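PDB 5Z7R: short-chain-enoyl-CoA hydratase from Clostridium acetobutylicum, which catalyses the reversible hydration of crotonyl-CoA, and also accepts hexenoyl-CoA but no longer analogues, in butanoate metabolism. Local coordinates for the interface of chains A and B. Sequence-based numbering; all coordinates share one arbitrary frame. Chains: chain A/B, Short-chain-enoyl-CoA hydratase.

The interface of chains A and B. Residues chain A 97, 205, 208-209, 212, 235; chain B 77, 80, 84.
In this crotonase-family enzyme, part of a two-fold-symmetric interface between chains A and B of the deposited six-subunit assembly turns on B:Arg80 of helix 76-95, which reaches across to helices 204-217 and 222-236 of chain A and to the loop residue A:Glu97. The patch, centred about 23 Å from the active-site A:Glu114, probably serves assembly rather than catalysis. Chain A buries 79 Å² of B:Arg80, more than of any other residue here. Its chain runs out straight, CG anti to the backbone N and extended to NE, where chi4 of -87° turns the guanidinium to present NH1 and NH2 end-on. B:Arg80 NH2 gives a hydrogen bond of 2.9 Å to A:Glu97 OE1, taken on the syn lone pair. B:Arg80 NH1 bonds A:Glu97 OE2 at 3.0 Å, meeting it from above the carboxylate plane. With the two planes 18° apart, this double grip fixes the rotation of the guanidinium. A:Leu209 presses in tip to tip, its CD2 3.7 Å from B:Arg80 CZ, while B:Ile84 CD1 covers a guanidinium face, offset toward the rim. A:Glu235 crosses the arginine at about a right angle; its OE1 forms a longer salt bridge of 3.9 Å to B:Arg80 NE and may further stabilise the positive charge.

Packing is slacker toward the starts of B helix 76-95 and A helix 204-217. B:Ile77 CD1 comes no nearer to A:Val205 CG1 than 4.4 Å, and A:Lys208 NZ stays 5.9 Å from B:Arg80 NH1, a like charge not in contact.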
# COMPACT_ATOMS: atom_id res chain seq x y z
N GLU A 97 -8.04 -2.81 22.20
CA GLU A 97 -9.19 -1.97 21.85
C GLU A 97 -9.62 -0.99 22.97
O GLU A 97 -10.76 -0.52 22.99
CB GLU A 97 -10.33 -2.86 21.27
CG GLU A 97 -9.89 -3.53 19.95
CD GLU A 97 -11.02 -3.98 18.99
OE1 GLU A 97 -10.98 -3.57 17.78
OE2 GLU A 97 -11.90 -4.77 19.44
N VAL A 205 -17.74 2.27 22.99
CA VAL A 205 -17.70 1.64 21.68
C VAL A 205 -17.19 2.61 20.62
O VAL A 205 -16.48 2.20 19.68
CB VAL A 205 -19.04 1.04 21.30
CG1 VAL A 205 -19.06 0.59 19.84
CG2 VAL A 205 -19.32 -0.11 22.24
N LYS A 208 -13.46 2.81 21.18
CA LYS A 208 -13.02 1.51 20.71
C LYS A 208 -12.93 1.52 19.19
O LYS A 208 -11.86 1.31 18.64
CB LYS A 208 -13.99 0.43 21.24
CG LYS A 208 -13.82 -0.96 20.68
CD LYS A 208 -14.56 -2.02 21.49
CE LYS A 208 -13.76 -2.42 22.73
NZ LYS A 208 -14.33 -3.57 23.51
N LEU A 209 -14.03 1.85 18.53
CA LEU A 209 -14.09 1.85 17.08
C LEU A 209 -13.29 2.95 16.45
O LEU A 209 -12.80 2.75 15.34
CB LEU A 209 -15.54 1.90 16.58
CG LEU A 209 -16.37 0.63 16.81
CD1 LEU A 209 -17.85 0.87 16.60
CD2 LEU A 209 -15.92 -0.49 15.89
N GLN A 212 -9.74 1.66 16.39
CA GLN A 212 -9.56 0.78 15.25
C GLN A 212 -9.49 1.54 13.92
O GLN A 212 -8.69 1.19 13.02
CB GLN A 212 -10.71 -0.23 15.19
CG GLN A 212 -10.70 -1.14 14.00
CD GLN A 212 -9.92 -2.42 14.23
OE1 GLN A 212 -10.43 -3.48 13.98
NE2 GLN A 212 -8.70 -2.32 14.72
N GLU A 235 -21.69 0.96 12.60
CA GLU A 235 -21.81 0.16 13.80
C GLU A 235 -22.27 0.96 15.02
O GLU A 235 -23.02 0.43 15.83
CB GLU A 235 -20.50 -0.57 14.12
CG GLU A 235 -20.20 -1.65 13.10
CD GLU A 235 -18.79 -2.21 13.16
OE1 GLU A 235 -18.63 -3.31 13.73
OE2 GLU A 235 -17.86 -1.57 12.61
N ILE B 77 -22.02 -5.50 17.80
CA ILE B 77 -20.73 -5.49 18.52
C ILE B 77 -20.24 -6.91 18.87
O ILE B 77 -19.03 -7.15 18.94
CB ILE B 77 -20.74 -4.50 19.75
CG1 ILE B 77 -19.37 -4.38 20.41
CG2 ILE B 77 -21.70 -4.93 20.85
CD1 ILE B 77 -18.30 -3.74 19.55
N ARG B 80 -19.04 -8.59 15.33
CA ARG B 80 -17.73 -7.97 15.06
C ARG B 80 -16.65 -8.78 15.75
O ARG B 80 -15.76 -9.33 15.10
CB ARG B 80 -17.76 -6.55 15.61
CG ARG B 80 -16.46 -5.82 15.56
CD ARG B 80 -16.56 -4.37 16.01
NE ARG B 80 -15.31 -3.73 15.66
CZ ARG B 80 -14.23 -3.72 16.42
NH1 ARG B 80 -14.22 -4.21 17.65
NH2 ARG B 80 -13.13 -3.16 15.94
N ILE B 84 -13.61 -11.25 14.50
CA ILE B 84 -12.22 -10.91 14.84
C ILE B 84 -11.56 -12.14 15.44
O ILE B 84 -10.48 -12.51 15.03
CB ILE B 84 -12.13 -9.70 15.79
CG1 ILE B 84 -12.52 -8.41 15.05
CG2 ILE B 84 -10.71 -9.56 16.36
CD1 ILE B 84 -12.63 -7.17 15.93